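Local coordinates for protein chorismate mutase (Burkholderia thailandensis, PDB 6CNZ) that probably catalyses the rearrangement of chorismate to prephenate, a step on the route to phenylalanine and tyrosine, as an all-helical type II chorismate mutase, at residues S110-P113 and Q114-L118; A135-C138 and P139-A143; A147-K150 and T151-Y155. All blocks are in the same frame, centred on the assembly; numbering follows the deposited sequence.

Interaction 1. Residues S110-P113 and Q114-L118; sequences STRP and QLDRL. With NO3 (nitrate ion), chain H.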
# COMPACT_ATOMS: atom_id res chain seq x y z
N SER A 110 -8.54 -6.51 11.97
CA SER A 110 -7.91 -6.54 10.66
C SER A 110 -7.68 -5.14 10.10
O SER A 110 -6.54 -4.77 9.79
CB SER A 110 -8.76 -7.39 9.70
OG SER A 110 -8.17 -7.45 8.40
N THR A 111 -8.73 -4.33 9.96
CA THR A 111 -8.54 -3.08 9.23
C THR A 111 -7.86 -2.00 10.09
O THR A 111 -6.88 -1.38 9.66
CB THR A 111 -9.88 -2.60 8.68
OG1 THR A 111 -10.46 -3.63 7.85
CG2 THR A 111 -9.69 -1.35 7.84
N ARG A 112 -8.36 -1.77 11.30
CA ARG A 112 -7.81 -0.68 12.10
C ARG A 112 -6.33 -0.82 12.47
O ARG A 112 -5.65 0.21 12.53
CB ARG A 112 -8.66 -0.50 13.37
CG ARG A 112 -8.24 0.69 14.20
CD ARG A 112 -9.31 1.04 15.21
NE ARG A 112 -10.53 1.53 14.57
CZ ARG A 112 -11.76 1.24 14.99
NH1 ARG A 112 -11.95 0.44 16.05
NH2 ARG A 112 -12.81 1.75 14.36
N PRO A 113 -5.78 -2.01 12.72
CA PRO A 113 -4.32 -2.08 12.92
C PRO A 113 -3.53 -1.61 11.71
O PRO A 113 -2.46 -1.01 11.88
CB PRO A 113 -4.07 -3.57 13.21
CG PRO A 113 -5.35 -4.06 13.76
CD PRO A 113 -6.42 -3.31 13.00
N GLN A 114 -4.02 -1.86 10.50
CA GLN A 114 -3.33 -1.37 9.31
C GLN A 114 -3.41 0.16 9.23
O GLN A 114 -2.43 0.83 8.87
CB GLN A 114 -3.94 -2.00 8.06
CG GLN A 114 -3.79 -3.53 7.95
CD GLN A 114 -4.55 -4.09 6.74
OE1 GLN A 114 -4.07 -4.03 5.61
NE2 GLN A 114 -5.75 -4.63 6.98
N LEU A 115 -4.57 0.71 9.56
CA LEU A 115 -4.71 2.16 9.61
C LEU A 115 -3.78 2.77 10.64
O LEU A 115 -3.18 3.83 10.39
CB LEU A 115 -6.16 2.51 9.92
CG LEU A 115 -7.16 2.34 8.79
CD1 LEU A 115 -8.58 2.53 9.32
CD2 LEU A 115 -6.85 3.35 7.64
N ASP A 116 -3.63 2.12 11.81
CA ASP A 116 -2.83 2.70 12.87
C ASP A 116 -1.34 2.70 12.50
O ASP A 116 -0.65 3.69 12.75
CB ASP A 116 -3.06 1.96 14.19
CG ASP A 116 -4.48 2.20 14.77
OD1 ASP A 116 -5.15 3.19 14.38
OD2 ASP A 116 -4.91 1.39 15.62
N ARG A 117 -0.83 1.62 11.92
CA ARG A 117 0.55 1.64 11.43
C ARG A 117 0.79 2.79 10.46
O ARG A 117 1.87 3.39 10.45
CB ARG A 117 0.91 0.32 10.75
CG ARG A 117 1.03 -0.89 11.65
CD ARG A 117 1.75 -1.99 10.91
NE ARG A 117 3.10 -1.56 10.56
CZ ARG A 117 4.21 -2.07 11.09
NH1 ARG A 117 4.15 -3.05 11.98
NH2 ARG A 117 5.39 -1.59 10.72
N LEU A 118 -0.19 3.09 9.60
CA LEU A 118 0.06 4.11 8.58
C LEU A 118 0.17 5.50 9.20
O LEU A 118 0.83 6.38 8.62
CB LEU A 118 -1.02 4.06 7.51
CG LEU A 118 -0.76 2.91 6.53
CD1 LEU A 118 -2.00 2.56 5.73
CD2 LEU A 118 0.39 3.21 5.61
N NO3 H . -12.22 3.83 11.53
O1 NO3 H . -13.46 3.78 11.80
O2 NO3 H . -11.84 4.44 10.48
O3 NO3 H . -11.37 3.29 12.30
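Gln114 lays its side chain back along the preceding turn of the helix, CG and CD beside the backbone carbonyl of Ser110 and the amide end reaching it. NE2 donates to Ser110 O at 2.9 Å in an almost straight bond (172°), with the acceptor practically in the amide plane. Relative to the Ser110 carbonyl the donor stands well above the plane, 57° out of it, and so not on a lone pair. The CG of Gln114 lies anti to the carbonyl carbon (chi1 -64°) and the chain beyond is extended, a shape that carries the amide one turn toward the N-terminus. The helix is kinked at Pro113, which has no N-H for the turn before; Gln114 N gives only a weak bond to Thr111 O, and the side-chain amide takes Ser110 O where the regular i to i+4 backbone bond is missing. Such bonds do run from Leu115 N to Thr111 O, from Asp116 N to Arg112 O and from Arg117 N to Pro113 O.

On another flank, the carboxylate of Asp116 meets CG of Arg112 obliquely, OD2 3.7 Å from CG. No salt bridge forms; the guanidinium instead turns to a nitrate ion, probably from the crystallisation liquor. NE and NH2 of Arg112 both donate to nitrate O3, NH2 at 2.9 Å, so the anion sits at the guanidinium edge. Leu115 CD1 approaches the same ion, 4.0 Å from O2.

Within helix 107-129, Leu115 and Leu118 pack against helix 15-29 and Leu30, while Thr111 meets Pro33 and Val34 of helix 31-41. Arg117 reaches out of the subunit, and its NH2 donates to Thr153 O of the second subunit.

Interaction 2. Residues A135-C138 and P139-A143; sequences APDC and PSRLA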
# COMPACT_ATOMS: atom_id res chain seq x y z
N ALA A 135 8.26 25.48 -1.17
CA ALA A 135 9.09 25.59 -2.36
C ALA A 135 8.22 25.97 -3.55
O ALA A 135 7.12 25.44 -3.70
CB ALA A 135 9.84 24.29 -2.64
N PRO A 136 8.70 26.88 -4.41
CA PRO A 136 7.85 27.34 -5.52
C PRO A 136 7.34 26.23 -6.42
O PRO A 136 6.20 26.30 -6.90
CB PRO A 136 8.76 28.32 -6.27
CG PRO A 136 9.80 28.72 -5.28
CD PRO A 136 10.00 27.56 -4.36
N ASP A 137 8.13 25.19 -6.67
CA ASP A 137 7.70 24.11 -7.54
C ASP A 137 7.12 22.91 -6.79
O ASP A 137 6.91 21.86 -7.41
CB ASP A 137 8.85 23.67 -8.45
CG ASP A 137 10.09 23.31 -7.68
OD1 ASP A 137 10.04 23.27 -6.43
OD2 ASP A 137 11.13 23.08 -8.34
N CYS A 138 6.88 23.02 -5.49
CA CYS A 138 6.21 21.93 -4.77
C CYS A 138 4.90 21.52 -5.43
O CYS A 138 4.72 20.32 -5.68
CB CYS A 138 5.97 22.32 -3.30
SG CYS A 138 5.14 21.01 -2.27
N PRO A 139 3.97 22.43 -5.75
CA PRO A 139 2.69 21.97 -6.31
C PRO A 139 2.82 21.16 -7.59
O PRO A 139 2.10 20.16 -7.75
CB PRO A 139 1.93 23.28 -6.54
CG PRO A 139 2.49 24.21 -5.51
CD PRO A 139 3.96 23.89 -5.52
N SER A 140 3.69 21.56 -8.52
CA SER A 140 3.80 20.81 -9.77
C SER A 140 4.50 19.47 -9.55
O SER A 140 4.14 18.47 -10.19
CB SER A 140 4.54 21.62 -10.82
OG SER A 140 5.87 21.83 -10.41
N ARG A 141 5.52 19.43 -8.70
CA ARG A 141 6.17 18.16 -8.39
C ARG A 141 5.19 17.19 -7.71
O ARG A 141 5.12 16.02 -8.09
CB ARG A 141 7.41 18.42 -7.55
CG ARG A 141 8.44 19.24 -8.34
CD ARG A 141 9.58 19.73 -7.46
NE ARG A 141 10.22 18.65 -6.72
CZ ARG A 141 11.12 18.82 -5.76
NH1 ARG A 141 11.50 20.05 -5.41
NH2 ARG A 141 11.64 17.77 -5.14
N LEU A 142 4.40 17.68 -6.76
CA LEU A 142 3.36 16.86 -6.14
C LEU A 142 2.36 16.36 -7.19
O LEU A 142 2.05 15.15 -7.25
CB LEU A 142 2.64 17.65 -5.05
CG LEU A 142 1.38 16.97 -4.49
CD1 LEU A 142 1.70 15.58 -3.91
CD2 LEU A 142 0.71 17.85 -3.45
N ALA A 143 1.84 17.27 -8.02
CA ALA A 143 0.87 16.87 -9.03
C ALA A 143 1.44 15.83 -9.98
O ALA A 143 0.72 14.94 -10.44
CB ALA A 143 0.39 18.11 -9.81
O HOH W 1 4.65 24.76 -8.65
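Asp137 holds CG between its backbone N and carbonyl carbon (chi1 54°), and Arg141, bent at chi3 (54°), swings its chain back over that carboxylate. The CD of Arg141 comes within 3.6 Å of Asp137 CG, while NH1 stops 3.7 Å from OD1, a long salt bridge. OD1 lies at the edge of the guanidinium, but the two planes stand almost perpendicular (83°), so the groups do not pair side by side. Asp137 occupies the N-cap position, yet its carboxylate makes no capping bond. Its backbone O takes two donors instead: Arg141 N at 3.1 Å and Ser140 OG at 3.2 Å. Asp137 is itself part of a type I beta turn from Ala135 to Cys138, which leads into helix 138-153, and a water accepts weakly from Ser140 N while donating to Pro136 O. Cys138 SG forms the disulfide to Cys171. The covalent link therefore ties the first turn of the helix to the C-terminal part of the chain, whereas the long ion pair at an exposed Asp137 probably adds only modest electrostatic attraction.

Interaction 3. Residues A147-K150 and T151-Y155; sequences ANWK and TLTRY. With NO3 (nitrate ion), chain G.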
# COMPACT_ATOMS: atom_id res chain seq x y z
N ALA A 147 -0.07 12.03 -10.50
CA ALA A 147 -0.40 11.48 -11.81
C ALA A 147 0.40 10.23 -12.12
O ALA A 147 -0.13 9.27 -12.68
CB ALA A 147 -0.17 12.54 -12.89
N ASN A 148 1.70 10.24 -11.81
CA ASN A 148 2.50 9.04 -12.01
C ASN A 148 1.87 7.86 -11.28
O ASN A 148 1.71 6.77 -11.84
CB ASN A 148 3.93 9.25 -11.51
CG ASN A 148 4.80 10.04 -12.50
OD1 ASN A 148 4.47 10.13 -13.69
ND2 ASN A 148 5.91 10.60 -12.01
N TRP A 149 1.50 8.07 -10.02
CA TRP A 149 0.96 6.98 -9.21
C TRP A 149 -0.40 6.54 -9.74
O TRP A 149 -0.68 5.34 -9.80
CB TRP A 149 0.84 7.43 -7.75
CG TRP A 149 0.24 6.43 -6.87
CD1 TRP A 149 -1.07 6.37 -6.48
CD2 TRP A 149 0.90 5.32 -6.24
NE1 TRP A 149 -1.26 5.30 -5.65
CE2 TRP A 149 -0.07 4.64 -5.47
CE3 TRP A 149 2.21 4.84 -6.24
CZ2 TRP A 149 0.23 3.50 -4.72
CZ3 TRP A 149 2.52 3.71 -5.49
CH2 TRP A 149 1.53 3.06 -4.73
N LYS A 150 -1.25 7.49 -10.14
CA LYS A 150 -2.56 7.10 -10.63
C LYS A 150 -2.45 6.25 -11.87
O LYS A 150 -3.25 5.33 -12.07
CB LYS A 150 -3.42 8.34 -10.91
CG LYS A 150 -4.03 8.99 -9.67
CD LYS A 150 -4.70 10.32 -10.09
CE LYS A 150 -5.48 10.99 -8.97
NZ LYS A 150 -5.91 12.36 -9.40
N THR A 151 -1.45 6.52 -12.70
CA THR A 151 -1.33 5.73 -13.92
C THR A 151 -0.82 4.33 -13.63
O THR A 151 -1.04 3.43 -14.44
CB THR A 151 -0.42 6.43 -14.93
OG1 THR A 151 0.90 6.55 -14.37
CG2 THR A 151 -0.96 7.82 -15.26
N LEU A 152 -0.15 4.12 -12.48
CA LEU A 152 0.30 2.78 -12.07
C LEU A 152 -0.85 1.96 -11.50
O LEU A 152 -1.07 0.81 -11.90
CB LEU A 152 1.39 2.89 -11.01
CG LEU A 152 2.78 3.33 -11.41
CD1 LEU A 152 3.66 3.37 -10.20
CD2 LEU A 152 3.33 2.37 -12.48
N THR A 153 -1.56 2.53 -10.53
CA THR A 153 -2.50 1.78 -9.71
C THR A 153 -3.90 1.70 -10.32
O THR A 153 -4.55 0.66 -10.19
CB THR A 153 -2.54 2.40 -8.31
OG1 THR A 153 -2.74 3.81 -8.42
CG2 THR A 153 -1.22 2.15 -7.60
N ARG A 154 -4.38 2.76 -10.97
CA ARG A 154 -5.64 2.71 -11.73
C ARG A 154 -6.85 2.35 -10.84
O ARG A 154 -7.67 1.48 -11.17
CB ARG A 154 -5.53 1.74 -12.91
CG ARG A 154 -4.29 1.99 -13.75
CD ARG A 154 -4.30 1.18 -15.03
NE ARG A 154 -5.14 1.78 -16.06
CZ ARG A 154 -4.71 2.66 -16.97
NH1 ARG A 154 -5.57 3.14 -17.86
NH2 ARG A 154 -3.44 3.06 -16.99
N TYR A 155 -6.98 3.03 -9.70
CA TYR A 155 -8.19 2.91 -8.92
C TYR A 155 -9.36 3.62 -9.61
O TYR A 155 -9.18 4.43 -10.54
CB TYR A 155 -7.99 3.51 -7.52
CG TYR A 155 -7.13 2.67 -6.59
CD1 TYR A 155 -7.66 1.56 -5.95
CD2 TYR A 155 -5.80 3.00 -6.34
CE1 TYR A 155 -6.90 0.80 -5.08
CE2 TYR A 155 -5.02 2.26 -5.48
CZ TYR A 155 -5.58 1.15 -4.85
OH TYR A 155 -4.82 0.40 -3.98
N NO3 G . -5.31 6.05 -5.41
O1 NO3 G . -5.37 5.88 -4.15
O2 NO3 G . -6.36 6.32 -6.07
O3 NO3 G . -4.19 5.94 -6.01
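Trp149 and Thr153 meet through a CH-pi contact, the methyl CG2 standing over one face of the indole, 3.8 Å from the centroid of the six-membered ring and 28° off its normal. It sits toward the rim, nearest CE2 and CZ2. The CG of Trp149 is anti to its backbone N (chi1 177°), which places the ring against the Thr153 side chain. Leu152 CD1 brushes CE3 of the same ring at 4.5 Å.

Hydroxyl-to-backbone bonds form a second group. Thr153 OG1 donates to Trp149 O at 2.9 Å from above the carbonyl plane, and Thr153 N gives the same oxygen a nearly straight helical bond, so two donors grip it. Two residues earlier, Thr151 OG1 donates to Asn148 O at 2.7 Å. Both threonines thus fold their hydroxyls back on the last turn of helix 138-153, which ends as Arg154 adopts positive phi; its N still bonds to Lys150 O at 3.0 Å. In this all-helical chorismate mutase fold the helix end lies at the dimer interface, where Tyr155 makes a cation-pi contact with Arg117 of the second subunit.

A nitrate, probably from the crystallisation liquor, lies at the indole edge, where Trp149 NE1 gives O3 a weak bond at 3.0 Å. Tyr155 CD2 comes within 3.2 Å of the nitrate nitrogen, and Ser25 OG and Gln159 NE2 also bond to the ion.

Overall arrangement
Interactions 2 and 3 lie at the two ends of helix 138-153, their centres 18 Å apart: the disulfide-bearing start, and the finish near the partner subunit. Interaction 1 is on the preceding helix, 107-129, with its centre 30 Å from interaction 2, on the opposite side of the chain's centre, and 23 Å from interaction 3. Within one chain interactions 1 and 3 come no closer than about 10 Å between nearest atoms, yet the dimer brings the Arg117 side of one chain to the end of helix 138-153 of the other. Each of these two also borders a nitrate; such ions can mark anion-binding pockets, but neither site is established as the active site.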